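Long-range contacts in BRAMP domain protein (Streptomyces davawensis JCM 4913, PDB 5MJI), which catalyses replacement of the C-8 methyl group of FMN by an amino group in roseoflavin biosynthesis, using oxidation, decarboxylation and transamination with glutamate as donor: residues 8-13 and 87-92; 12-17 and 44-49; 22-27 and 128-133; 133-138 and 166-171. All coordinates share one frame; numbering follows the deposited sequence.

Contact 1 (8-13 and 87-92); sequences LNTTLR and IATPIT. With 7O6 ([(2~{S},3~{R},4~{R})-5-[8-methanoyl-7-methyl-2,4-bis(oxidanylidene)-1~{H}-benzo[g]pteridin-10-ium-10-yl]-2,3,4-tris(oxidanyl)pentyl] dihydrogen phosphate), chain B.
Leu-8 and Ile-87 carry nearly the same first torsion (-58° and -57°), each turning its gamma carbon (CG and CG1) beside the backbone N, and from there the two side chains reach across at a slant until Leu-8 CD1 lies 3.9 Å from Ile-87 CD1. Beneath this apolar pair runs a textbook parallel ladder. Ala-88 N donates to Leu-8 O at 2.8 Å, and Thr-10 N answers by donating to Ala-88 O at 3.0 Å. The neighbouring Asn-9 CA adds a C-H contact to the same Ala-88 O.

Just beyond the last bridge the polar side chains take over. Thr-10 OG1 and Thr-89 OG1 lie 3.0 Å apart; Thr-89 OG1 donates to Pro-90 O, in the carbonyl plane and on a lone pair. Asn-9 OD1 accepts from Thr-11 N, an Asx turn where the chain leaves the strand, while its ND2 is hydrogen-bonded to Gln-22 of helix 20-34. Thr-11 then swings OG1 opposite its own backbone N (-177°) and donates it to phosphate oxygen O3 of the bound 8-formyl flavin at 2.6 Å; the ring of Pro-90 closes in with CG 3.6 Å from the same O3. The two strand ends thus illustrate how flavodoxin-like folds place a cofactor at the carboxy edge of their sheet.

Strands 4-9 and 84-90 are neighbouring inner strands of that sheet. Strand 38-43 flanks the first and strand 126-132 the second; helix 20-34 packs against Asn-9, Ala-88 and Pro-90, and helix 98-107 against Thr-10 and Thr-89.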
# COMPACT_ATOMS: atom_id res chain seq x y z
N LEU A 8 -20.04 7.83 7.22
CA LEU A 8 -19.20 8.99 7.54
C LEU A 8 -18.61 9.53 6.24
O LEU A 8 -17.74 8.89 5.64
CB LEU A 8 -18.09 8.60 8.51
CG LEU A 8 -18.52 8.02 9.86
CD1 LEU A 8 -17.30 7.82 10.74
CD2 LEU A 8 -19.54 8.94 10.52
N ASN A 9 -19.08 10.69 5.81
CA ASN A 9 -18.48 11.41 4.70
C ASN A 9 -17.28 12.19 5.23
O ASN A 9 -17.44 13.12 6.03
CB ASN A 9 -19.51 12.34 4.05
CG ASN A 9 -18.96 13.04 2.82
OD1 ASN A 9 -17.75 13.09 2.62
ND2 ASN A 9 -19.85 13.58 1.97
N THR A 10 -16.07 11.82 4.81
CA THR A 10 -14.85 12.42 5.33
C THR A 10 -14.22 13.42 4.35
O THR A 10 -13.01 13.65 4.37
CB THR A 10 -13.86 11.33 5.73
OG1 THR A 10 -13.51 10.54 4.59
CG2 THR A 10 -14.50 10.41 6.82
N THR A 11 -15.05 14.05 3.51
CA THR A 11 -14.61 15.17 2.69
C THR A 11 -13.99 16.27 3.55
O THR A 11 -14.33 16.45 4.72
CB THR A 11 -15.80 15.73 1.90
OG1 THR A 11 -15.36 16.79 1.05
CG2 THR A 11 -16.87 16.30 2.86
N LEU A 12 -13.07 17.02 2.95
CA LEU A 12 -12.42 18.14 3.63
C LEU A 12 -13.24 19.43 3.58
O LEU A 12 -12.82 20.43 4.19
CB LEU A 12 -11.03 18.40 3.02
CG LEU A 12 -10.04 17.22 3.14
CD1 LEU A 12 -8.73 17.49 2.43
CD2 LEU A 12 -9.79 16.84 4.59
N ARG A 13 -14.37 19.45 2.88
CA ARG A 13 -15.13 20.68 2.67
C ARG A 13 -16.41 20.66 3.52
O ARG A 13 -17.16 19.68 3.51
CB ARG A 13 -15.46 20.87 1.18
CG ARG A 13 -16.41 19.85 0.57
CD ARG A 13 -16.31 19.84 -0.97
NE ARG A 13 -15.18 19.04 -1.42
CZ ARG A 13 -14.04 19.54 -1.89
NH1 ARG A 13 -13.06 18.72 -2.24
NH2 ARG A 13 -13.87 20.85 -1.99
N ILE A 87 -17.32 3.99 6.00
CA ILE A 87 -16.46 5.14 5.74
C ILE A 87 -16.65 5.51 4.27
O ILE A 87 -16.44 4.68 3.38
CB ILE A 87 -14.99 4.83 6.04
CG1 ILE A 87 -14.78 4.36 7.50
CG2 ILE A 87 -14.08 6.01 5.67
CD1 ILE A 87 -15.28 5.33 8.53
N ALA A 88 -17.08 6.74 4.02
CA ALA A 88 -17.28 7.27 2.68
C ALA A 88 -16.22 8.36 2.50
O ALA A 88 -16.42 9.50 2.92
CB ALA A 88 -18.70 7.80 2.50
N THR A 89 -15.10 8.01 1.88
CA THR A 89 -13.96 8.91 1.87
C THR A 89 -13.54 9.27 0.45
O THR A 89 -13.44 8.38 -0.42
CB THR A 89 -12.73 8.31 2.63
OG1 THR A 89 -11.66 9.27 2.62
CG2 THR A 89 -12.25 6.97 2.03
N PRO A 90 -13.30 10.55 0.16
CA PRO A 90 -12.51 10.88 -1.03
C PRO A 90 -11.11 10.28 -0.90
O PRO A 90 -10.67 9.89 0.18
CB PRO A 90 -12.44 12.41 -1.03
CG PRO A 90 -13.35 12.88 0.06
CD PRO A 90 -13.60 11.73 0.98
N ILE A 91 -10.40 10.24 -2.01
CA ILE A 91 -9.02 9.77 -2.01
C ILE A 91 -8.09 10.97 -2.05
O ILE A 91 -8.25 11.89 -2.86
CB ILE A 91 -8.76 8.82 -3.19
CG1 ILE A 91 -9.60 7.54 -3.00
CG2 ILE A 91 -7.23 8.53 -3.29
CD1 ILE A 91 -9.72 6.68 -4.25
N THR A 92 -7.11 10.95 -1.18
CA THR A 92 -6.17 12.04 -1.07
C THR A 92 -4.79 11.44 -0.84
O THR A 92 -4.60 10.67 0.11
CB THR A 92 -6.66 12.94 0.07
OG1 THR A 92 -7.20 14.17 -0.45
CG2 THR A 92 -5.66 13.15 1.10
C6 7O6 B . -6.89 14.51 -4.60
C5 7O6 B . -8.87 14.10 -6.06
C4 7O6 B . -10.17 13.54 -5.40
C3 7O6 B . -11.00 14.58 -4.67
C2 7O6 B . -12.48 14.27 -4.85
C1 7O6 B . -13.17 15.10 -3.80
O1 7O6 B . -15.88 16.48 -2.95
P1 7O6 B . -15.15 15.42 -2.25
O2 7O6 B . -16.16 14.63 -1.55
O3 7O6 B . -14.29 16.06 -1.26
O4 7O6 B . -14.31 14.48 -3.31
O5 7O6 B . -12.77 12.91 -4.64
O6 7O6 B . -10.78 15.93 -5.02
O7 7O6 B . -10.03 12.51 -4.45
N1 7O6 B . -7.62 13.65 -5.46
C7 7O6 B . -7.36 15.77 -4.28
C8 7O6 B . -6.62 16.57 -3.42
C9 7O6 B . -7.14 17.97 -3.07
C10 7O6 B . -5.42 16.15 -2.85
C11 7O6 B . -4.65 17.08 -1.89
C12 7O6 B . -4.96 14.89 -3.16
C13 7O6 B . -5.68 14.06 -4.03
N2 7O6 B . -5.17 12.83 -4.30
C14 7O6 B . -7.08 12.39 -5.75
N3 7O6 B . -7.78 11.61 -6.59
C15 7O6 B . -5.87 12.03 -5.14
C16 7O6 B . -5.33 10.66 -5.44
O8 7O6 B . -4.14 10.22 -4.87
N4 7O6 B . -6.04 9.82 -6.31
C17 7O6 B . -7.26 10.28 -6.90
O9 7O6 B . -7.96 9.46 -7.78
O10 7O6 B . -8.31 18.14 -3.09

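Contact 2 (12-17 and 44-49); sequences LRRSPS and VIDHDI. With 7O6 ([(2~{S},3~{R},4~{R})-5-[8-methanoyl-7-methyl-2,4-bis(oxidanylidene)-1~{H}-benzo[g]pteridin-10-ium-10-yl]-2,3,4-tris(oxidanyl)pentyl] dihydrogen phosphate), chain B.
The phosphate-binding loop of the flavin site is tied to the turn after strand 38-43 by Asp-46, whose carboxylate grips Ser-15 twice. Ser-15 N donates to Asp-46 OD1 at 2.9 Å with an angle of 158° at the hydrogen, and Ser-15 OG donates to Asp-46 OD2 at 2.5 Å. Both oxygens use their syn lone pairs, so the carboxylate acts as a two-pronged clasp. Ser-15 suits it because OG sits next to its own backbone N (chi1 -54°), presenting the two donors together.

Arg-14 runs past Asp-46 in the opposite sense, its chain extended from CG to NE. Its guanidinium lies with one face under Ile-45 O, which stands 3.7 Å above its centre, and NH1 makes a weak bond to Asp-46 O at 3.3 Å. A water in the guanidinium plane weakly links NH1 to Asp-46 OD1; the charges themselves remain 4.5 Å apart between NH1 and OD1. The stronger partner of Arg-14 is Glu-52 of the second subunit, which forms a salt bridge with NE.

In this flavodoxin-like fold the loop leads from strand 4-9 into helix 20-34, and the 3-10 turn 44-46 follows the adjoining strand 38-43. Ile-45 packs against the loop backbone, with CG2 3.5 Å from Arg-13 O. On the side of the ligand, Arg-13 holds phosphate oxygen O3 with NE and NH1, in the plane of its guanidinium, each at 3.1 Å. Its NH2 forms a salt bridge with Asp-58 of the second subunit, and the residue is important for positioning the amino-group donor glutamate.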
# COMPACT_ATOMS: atom_id res chain seq x y z
N LEU A 12 -13.07 17.02 2.95
CA LEU A 12 -12.42 18.14 3.63
C LEU A 12 -13.24 19.43 3.58
O LEU A 12 -12.82 20.43 4.19
CB LEU A 12 -11.03 18.40 3.02
CG LEU A 12 -10.04 17.22 3.14
CD1 LEU A 12 -8.73 17.49 2.43
CD2 LEU A 12 -9.79 16.84 4.59
N ARG A 13 -14.37 19.45 2.88
CA ARG A 13 -15.13 20.68 2.67
C ARG A 13 -16.41 20.66 3.52
O ARG A 13 -17.16 19.68 3.51
CB ARG A 13 -15.46 20.87 1.18
CG ARG A 13 -16.41 19.85 0.57
CD ARG A 13 -16.31 19.84 -0.97
NE ARG A 13 -15.18 19.04 -1.42
CZ ARG A 13 -14.04 19.54 -1.89
NH1 ARG A 13 -13.06 18.72 -2.24
NH2 ARG A 13 -13.87 20.85 -1.99
N ARG A 14 -16.63 21.74 4.24
CA ARG A 14 -17.82 21.90 5.07
C ARG A 14 -19.10 21.95 4.24
O ARG A 14 -19.13 22.46 3.12
CB ARG A 14 -17.72 23.19 5.89
CG ARG A 14 -17.12 22.99 7.24
CD ARG A 14 -17.16 24.28 8.08
NE ARG A 14 -16.35 24.05 9.26
CZ ARG A 14 -16.83 23.62 10.42
NH1 ARG A 14 -18.13 23.43 10.57
NH2 ARG A 14 -16.00 23.40 11.43
N SER A 15 -20.18 21.42 4.82
CA SER A 15 -21.53 21.62 4.29
C SER A 15 -21.85 23.11 4.22
O SER A 15 -21.42 23.85 5.10
CB SER A 15 -22.56 20.92 5.19
OG SER A 15 -22.22 19.56 5.38
N PRO A 16 -22.61 23.55 3.20
CA PRO A 16 -23.23 22.77 2.13
C PRO A 16 -22.40 22.66 0.85
O PRO A 16 -23.01 22.43 -0.20
CB PRO A 16 -24.51 23.56 1.84
CG PRO A 16 -24.03 25.00 2.00
CD PRO A 16 -23.06 24.96 3.17
N SER A 17 -21.08 22.83 0.91
CA SER A 17 -20.27 22.68 -0.30
C SER A 17 -20.51 21.31 -0.93
O SER A 17 -20.55 20.29 -0.24
CB SER A 17 -18.80 22.86 0.02
OG SER A 17 -18.54 24.17 0.47
N VAL A 44 -18.01 14.51 8.83
CA VAL A 44 -17.27 14.65 10.08
C VAL A 44 -16.58 16.00 10.14
O VAL A 44 -16.42 16.57 11.24
CB VAL A 44 -16.26 13.49 10.28
CG1 VAL A 44 -16.98 12.14 10.27
CG2 VAL A 44 -15.16 13.50 9.24
N ILE A 45 -16.19 16.56 8.99
CA ILE A 45 -15.49 17.84 9.00
C ILE A 45 -16.40 18.97 9.46
O ILE A 45 -15.90 20.04 9.84
CB ILE A 45 -14.90 18.15 7.61
CG1 ILE A 45 -13.76 19.17 7.71
CG2 ILE A 45 -15.97 18.69 6.65
CD1 ILE A 45 -12.54 18.65 8.40
N ASP A 46 -17.73 18.79 9.44
CA ASP A 46 -18.63 19.79 10.01
C ASP A 46 -18.55 19.85 11.52
O ASP A 46 -19.14 20.75 12.11
CB ASP A 46 -20.09 19.50 9.65
CG ASP A 46 -20.38 19.73 8.19
OD1 ASP A 46 -19.63 20.46 7.53
OD2 ASP A 46 -21.36 19.14 7.69
N HIS A 47 -17.85 18.92 12.16
CA HIS A 47 -17.84 18.79 13.60
C HIS A 47 -16.44 19.03 14.14
O HIS A 47 -15.44 18.85 13.43
CB HIS A 47 -18.38 17.41 14.01
CG HIS A 47 -19.77 17.18 13.51
ND1 HIS A 47 -20.89 17.54 14.24
CD2 HIS A 47 -20.23 16.71 12.33
CE1 HIS A 47 -21.97 17.26 13.54
NE2 HIS A 47 -21.60 16.76 12.38
N ASP A 48 -16.37 19.49 15.38
CA ASP A 48 -15.12 19.87 16.02
C ASP A 48 -14.52 18.63 16.67
O ASP A 48 -14.95 18.20 17.75
CB ASP A 48 -15.37 20.99 17.03
CG ASP A 48 -14.11 21.49 17.71
OD1 ASP A 48 -13.01 21.34 17.13
OD2 ASP A 48 -14.21 22.04 18.83
N ILE A 49 -13.54 18.01 16.00
CA ILE A 49 -12.87 16.81 16.50
C ILE A 49 -11.39 17.17 16.68
O ILE A 49 -10.70 17.48 15.70
CB ILE A 49 -13.02 15.63 15.52
CG1 ILE A 49 -14.48 15.40 15.13
CG2 ILE A 49 -12.39 14.36 16.09
CD1 ILE A 49 -15.33 14.83 16.20
C6 7O6 B . -6.89 14.51 -4.60
C5 7O6 B . -8.87 14.10 -6.06
C4 7O6 B . -10.17 13.54 -5.40
C3 7O6 B . -11.00 14.58 -4.67
C2 7O6 B . -12.48 14.27 -4.85
C1 7O6 B . -13.17 15.10 -3.80
O1 7O6 B . -15.88 16.48 -2.95
P1 7O6 B . -15.15 15.42 -2.25
O2 7O6 B . -16.16 14.63 -1.55
O3 7O6 B . -14.29 16.06 -1.26
O4 7O6 B . -14.31 14.48 -3.31
O5 7O6 B . -12.77 12.91 -4.64
O6 7O6 B . -10.78 15.93 -5.02
O7 7O6 B . -10.03 12.51 -4.45
N1 7O6 B . -7.62 13.65 -5.46
C7 7O6 B . -7.36 15.77 -4.28
C8 7O6 B . -6.62 16.57 -3.42
C9 7O6 B . -7.14 17.97 -3.07
C10 7O6 B . -5.42 16.15 -2.85
C11 7O6 B . -4.65 17.08 -1.89
C12 7O6 B . -4.96 14.89 -3.16
C13 7O6 B . -5.68 14.06 -4.03
N2 7O6 B . -5.17 12.83 -4.30
C14 7O6 B . -7.08 12.39 -5.75
N3 7O6 B . -7.78 11.61 -6.59
C15 7O6 B . -5.87 12.03 -5.14
C16 7O6 B . -5.33 10.66 -5.44
O8 7O6 B . -4.14 10.22 -4.87
N4 7O6 B . -6.04 9.82 -6.31
C17 7O6 B . -7.26 10.28 -6.90
O9 7O6 B . -7.96 9.46 -7.78
O10 7O6 B . -8.31 18.14 -3.09
O HOH W 1 -20.88 23.44 8.71

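Contact 3 (22-27 and 128-133); sequences QGLIDK and GLLMCG. With 7O6 ([(2~{S},3~{R},4~{R})-5-[8-methanoyl-7-methyl-2,4-bis(oxidanylidene)-1~{H}-benzo[g]pteridin-10-ium-10-yl]-2,3,4-tris(oxidanyl)pentyl] dihydrogen phosphate), chain B.
Leu-24 is the knob that helix 20-34 presses onto strand 126-132, and the hollow it enters lies between Leu-130 and Cys-132. These two residues stand on the same face of the strand, two positions apart. The branches of Leu-24 divide the hollow: CG, turned beside the backbone N (chi1 -70°), carries CD1 to within 4.0 Å of Cys-132 SG, while CD2 settles 3.6 Å from Met-131 O, on the backbone between the two flanking side chains.

The fit is reciprocal. Leu-130 pushes CD1 up against the helix backbone, 3.8 Å from Ile-25 CA, and slants across Ile-25, whose CG1 is 3.9 Å from the same methyl. Its other methyl, CD2, lies 4.3 Å from Leu-24 CB.

In the flavodoxin-like three-layer alpha/beta/alpha sandwich, this is one face of the parallel sheet covered by a helix. Here the axes of 22-27 and 128-132 approach to 8.3 Å, their directions 140° apart. Helix 183-205 shares this layer, touching Leu-24 through Thr-185 and Leu-130 through Met-192. Met-131 points to the opposite face, against Val-141 of helix 138-152, and at Cys-132, whose O lies 3.1 Å from flavin O5, the strand reaches the ligand.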
# COMPACT_ATOMS: atom_id res chain seq x y z
N GLN A 22 -20.38 12.54 -1.69
CA GLN A 22 -21.78 12.52 -1.27
C GLN A 22 -22.66 11.83 -2.32
O GLN A 22 -23.66 11.21 -1.96
CB GLN A 22 -22.26 13.95 -1.01
CG GLN A 22 -23.63 14.08 -0.36
CD GLN A 22 -23.72 13.42 1.01
OE1 GLN A 22 -22.78 13.49 1.82
NE2 GLN A 22 -24.85 12.78 1.28
N GLY A 23 -22.28 11.93 -3.60
CA GLY A 23 -23.08 11.29 -4.64
C GLY A 23 -23.19 9.79 -4.48
O GLY A 23 -24.25 9.21 -4.69
N LEU A 24 -22.10 9.13 -4.09
CA LEU A 24 -22.18 7.70 -3.80
C LEU A 24 -23.01 7.44 -2.55
O LEU A 24 -23.76 6.46 -2.48
CB LEU A 24 -20.78 7.11 -3.65
CG LEU A 24 -19.86 6.98 -4.88
CD1 LEU A 24 -19.05 8.23 -5.13
CD2 LEU A 24 -18.95 5.76 -4.73
N ILE A 25 -22.85 8.29 -1.53
CA ILE A 25 -23.67 8.17 -0.33
C ILE A 25 -25.15 8.28 -0.69
O ILE A 25 -25.99 7.54 -0.15
CB ILE A 25 -23.27 9.24 0.70
CG1 ILE A 25 -21.82 9.02 1.15
CG2 ILE A 25 -24.25 9.23 1.89
CD1 ILE A 25 -21.34 10.08 2.11
N ASP A 26 -25.49 9.19 -1.61
CA ASP A 26 -26.90 9.38 -1.96
C ASP A 26 -27.48 8.14 -2.63
O ASP A 26 -28.69 7.91 -2.55
CB ASP A 26 -27.06 10.59 -2.88
CG ASP A 26 -26.80 11.91 -2.16
OD1 ASP A 26 -26.92 11.95 -0.91
OD2 ASP A 26 -26.46 12.91 -2.84
N LYS A 27 -26.64 7.33 -3.29
CA LYS A 27 -27.13 6.06 -3.81
C LYS A 27 -27.34 5.05 -2.69
O LYS A 27 -28.34 4.32 -2.68
CB LYS A 27 -26.16 5.48 -4.84
CG LYS A 27 -25.96 6.31 -6.09
CD LYS A 27 -27.19 6.24 -7.01
CE LYS A 27 -26.87 6.85 -8.38
NZ LYS A 27 -28.07 6.94 -9.25
N GLY A 128 -18.27 -1.34 5.54
CA GLY A 128 -18.13 -1.18 4.10
C GLY A 128 -17.43 0.14 3.82
O GLY A 128 -17.14 0.90 4.74
N LEU A 129 -17.18 0.39 2.54
CA LEU A 129 -16.48 1.60 2.12
C LEU A 129 -17.12 2.18 0.89
O LEU A 129 -17.47 1.46 -0.05
CB LEU A 129 -15.03 1.33 1.78
CG LEU A 129 -13.96 1.24 2.83
CD1 LEU A 129 -12.65 1.09 2.07
CD2 LEU A 129 -13.95 2.47 3.70
N LEU A 130 -17.21 3.50 0.86
CA LEU A 130 -17.50 4.25 -0.35
C LEU A 130 -16.31 5.15 -0.60
O LEU A 130 -15.85 5.82 0.32
CB LEU A 130 -18.79 5.08 -0.21
CG LEU A 130 -20.09 4.28 -0.05
CD1 LEU A 130 -21.26 5.23 0.27
CD2 LEU A 130 -20.38 3.49 -1.33
N MET A 131 -15.77 5.13 -1.81
CA MET A 131 -14.59 5.92 -2.10
C MET A 131 -14.78 6.67 -3.41
O MET A 131 -15.42 6.18 -4.34
CB MET A 131 -13.32 5.06 -2.19
CG MET A 131 -12.83 4.49 -0.86
SD MET A 131 -11.60 3.22 -1.18
CE MET A 131 -12.65 1.97 -1.92
N CYS A 132 -14.21 7.87 -3.48
CA CYS A 132 -14.30 8.68 -4.68
C CYS A 132 -12.93 9.28 -4.95
O CYS A 132 -12.37 9.93 -4.07
CB CYS A 132 -15.34 9.78 -4.50
SG CYS A 132 -15.85 10.44 -6.01
N GLY A 133 -12.40 9.08 -6.16
CA GLY A 133 -11.14 9.70 -6.55
C GLY A 133 -11.25 10.19 -7.98
O GLY A 133 -12.15 9.80 -8.72
C6 7O6 B . -6.89 14.51 -4.60
C5 7O6 B . -8.87 14.10 -6.06
C4 7O6 B . -10.17 13.54 -5.40
C3 7O6 B . -11.00 14.58 -4.67
C2 7O6 B . -12.48 14.27 -4.85
C1 7O6 B . -13.17 15.10 -3.80
O1 7O6 B . -15.88 16.48 -2.95
P1 7O6 B . -15.15 15.42 -2.25
O2 7O6 B . -16.16 14.63 -1.55
O3 7O6 B . -14.29 16.06 -1.26
O4 7O6 B . -14.31 14.48 -3.31
O5 7O6 B . -12.77 12.91 -4.64
O6 7O6 B . -10.78 15.93 -5.02
O7 7O6 B . -10.03 12.51 -4.45
N1 7O6 B . -7.62 13.65 -5.46
C7 7O6 B . -7.36 15.77 -4.28
C8 7O6 B . -6.62 16.57 -3.42
C9 7O6 B . -7.14 17.97 -3.07
C10 7O6 B . -5.42 16.15 -2.85
C11 7O6 B . -4.65 17.08 -1.89
C12 7O6 B . -4.96 14.89 -3.16
C13 7O6 B . -5.68 14.06 -4.03
N2 7O6 B . -5.17 12.83 -4.30
C14 7O6 B . -7.08 12.39 -5.75
N3 7O6 B . -7.78 11.61 -6.59
C15 7O6 B . -5.87 12.03 -5.14
C16 7O6 B . -5.33 10.66 -5.44
O8 7O6 B . -4.14 10.22 -4.87
N4 7O6 B . -6.04 9.82 -6.31
C17 7O6 B . -7.26 10.28 -6.90
O9 7O6 B . -7.96 9.46 -7.78
O10 7O6 B . -8.31 18.14 -3.09

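Contact 4 (133-138 and 166-171); sequences GNEDGA and GPAGTG. With 7O6 ([(2~{S},3~{R},4~{R})-5-[8-methanoyl-7-methyl-2,4-bis(oxidanylidene)-1~{H}-benzo[g]pteridin-10-ium-10-yl]-2,3,4-tris(oxidanyl)pentyl] dihydrogen phosphate), chain B.
Asn-134 and Glu-135 bring two flat groups to the backbone of 166-171. The amide of Asn-134 lies alongside the start of the ribityl chain, with OD1 3.5 Å from flavin C4, and its ND2 donates to Thr-170 O at 2.8 Å, a partner tilted 22° from the amide plane. The carboxylate of Glu-135 is approached from above its plane: Gly-169 N donates to OE2 at 3.0 Å from a position 50° out of it. Glu-135 reaches there because CG stands between its own backbone N and carbonyl carbon (chi1 62°), the chain running straight on. Its two oxygens have further partners, OE1 in Tyr-240 of the third subunit and OE2 in Tyr-163 of the fourth.

These are the loops that follow strands 126-132 and 161-164 at the carboxy edge of the flavodoxin-like sheet, where such folds hold the flavin ring. The loops are also joined by a weak bond from Gly-166 N to Asn-134 O. At the pyrimidine end of the ring, backbone groups make the bonds: O9 accepts from Glu-135 N at 2.6 Å and from Asp-136 N at 2.7 Å, while flavin N4 donates to Asp-136 O at 2.7 Å.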
# COMPACT_ATOMS: atom_id res chain seq x y z
N GLY A 133 -12.40 9.08 -6.16
CA GLY A 133 -11.14 9.70 -6.55
C GLY A 133 -11.25 10.19 -7.98
O GLY A 133 -12.15 9.80 -8.72
N ASN A 134 -10.33 11.06 -8.38
CA ASN A 134 -10.35 11.51 -9.76
C ASN A 134 -9.79 10.46 -10.72
O ASN A 134 -10.15 10.46 -11.89
CB ASN A 134 -9.57 12.83 -9.92
CG ASN A 134 -10.32 14.02 -9.30
OD1 ASN A 134 -11.37 13.85 -8.69
ND2 ASN A 134 -9.76 15.22 -9.44
N GLU A 135 -8.92 9.56 -10.24
CA GLU A 135 -8.27 8.63 -11.18
C GLU A 135 -7.82 7.32 -10.55
O GLU A 135 -7.79 6.30 -11.24
CB GLU A 135 -7.04 9.28 -11.83
CG GLU A 135 -5.96 9.66 -10.82
CD GLU A 135 -4.58 9.82 -11.43
OE1 GLU A 135 -3.67 10.29 -10.71
OE2 GLU A 135 -4.39 9.47 -12.61
N ASP A 136 -7.38 7.32 -9.29
CA ASP A 136 -6.60 6.17 -8.84
C ASP A 136 -6.55 6.11 -7.32
O ASP A 136 -6.44 7.14 -6.65
CB ASP A 136 -5.18 6.27 -9.41
CG ASP A 136 -4.32 5.08 -9.05
OD1 ASP A 136 -4.81 3.94 -9.00
OD2 ASP A 136 -3.12 5.28 -8.80
N GLY A 137 -6.59 4.89 -6.78
CA GLY A 137 -6.28 4.68 -5.38
C GLY A 137 -7.32 3.90 -4.58
O GLY A 137 -7.08 3.60 -3.40
N ALA A 138 -8.45 3.54 -5.19
CA ALA A 138 -9.56 2.95 -4.43
C ALA A 138 -9.15 1.65 -3.74
O ALA A 138 -9.37 1.47 -2.54
CB ALA A 138 -10.77 2.72 -5.33
N GLY A 166 -12.21 8.25 -12.29
CA GLY A 166 -12.04 8.53 -13.70
C GLY A 166 -10.79 7.84 -14.24
O GLY A 166 -10.15 7.06 -13.54
N PRO A 167 -10.40 8.12 -15.49
CA PRO A 167 -9.16 7.56 -16.03
C PRO A 167 -7.95 8.37 -15.58
O PRO A 167 -8.08 9.43 -14.96
CB PRO A 167 -9.35 7.70 -17.55
CG PRO A 167 -10.17 8.97 -17.68
CD PRO A 167 -11.05 9.05 -16.43
N ALA A 168 -6.77 7.86 -15.93
CA ALA A 168 -5.52 8.54 -15.58
C ALA A 168 -5.60 10.01 -15.98
O ALA A 168 -5.97 10.33 -17.11
CB ALA A 168 -4.33 7.88 -16.28
N GLY A 169 -5.35 10.89 -15.03
CA GLY A 169 -5.54 12.30 -15.28
C GLY A 169 -5.80 13.05 -13.99
O GLY A 169 -5.66 12.52 -12.89
N THR A 170 -6.20 14.31 -14.16
CA THR A 170 -6.37 15.23 -13.06
C THR A 170 -7.81 15.35 -12.59
O THR A 170 -8.06 15.97 -11.56
CB THR A 170 -5.87 16.61 -13.47
OG1 THR A 170 -6.71 17.11 -14.53
CG2 THR A 170 -4.44 16.53 -13.97
N GLY A 171 -8.75 14.77 -13.32
CA GLY A 171 -10.16 14.95 -13.07
C GLY A 171 -10.90 15.06 -14.39
O GLY A 171 -10.33 14.84 -15.45
C6 7O6 B . -6.89 14.51 -4.60
C5 7O6 B . -8.87 14.10 -6.06
C4 7O6 B . -10.17 13.54 -5.40
C3 7O6 B . -11.00 14.58 -4.67
C2 7O6 B . -12.48 14.27 -4.85
C1 7O6 B . -13.17 15.10 -3.80
O1 7O6 B . -15.88 16.48 -2.95
P1 7O6 B . -15.15 15.42 -2.25
O2 7O6 B . -16.16 14.63 -1.55
O3 7O6 B . -14.29 16.06 -1.26
O4 7O6 B . -14.31 14.48 -3.31
O5 7O6 B . -12.77 12.91 -4.64
O6 7O6 B . -10.78 15.93 -5.02
O7 7O6 B . -10.03 12.51 -4.45
N1 7O6 B . -7.62 13.65 -5.46
C7 7O6 B . -7.36 15.77 -4.28
C8 7O6 B . -6.62 16.57 -3.42
C9 7O6 B . -7.14 17.97 -3.07
C10 7O6 B . -5.42 16.15 -2.85
C11 7O6 B . -4.65 17.08 -1.89
C12 7O6 B . -4.96 14.89 -3.16
C13 7O6 B . -5.68 14.06 -4.03
N2 7O6 B . -5.17 12.83 -4.30
C14 7O6 B . -7.08 12.39 -5.75
N3 7O6 B . -7.78 11.61 -6.59
C15 7O6 B . -5.87 12.03 -5.14
C16 7O6 B . -5.33 10.66 -5.44
O8 7O6 B . -4.14 10.22 -4.87
N4 7O6 B . -6.04 9.82 -6.31
C17 7O6 B . -7.26 10.28 -6.90
O9 7O6 B . -7.96 9.46 -7.78
O10 7O6 B . -8.31 18.14 -3.09

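Overall arrangement
From the N terminus, strand 4-9 opens contact 1, which closes a 73-residue loop by joining it to strand 84-90. Contact 2 starts from the same stretch, sharing Leu-12 and Arg-13, and nests inside that loop, folding the chain back after 26 residues. Contact 3 crosses both: it begins on helix 20-34 and ends 100 residues later on strand 126-132, neighbour of 84-90 in the sheet. Contact 4 follows in series with the other three, sharing Gly-133 with contact 3, and closes a 27-residue loop between the turns after strands 126-132 and 161-164. Contacts 2 and 4 lie about 23 Å apart between centres, yet all four meet the same flavin.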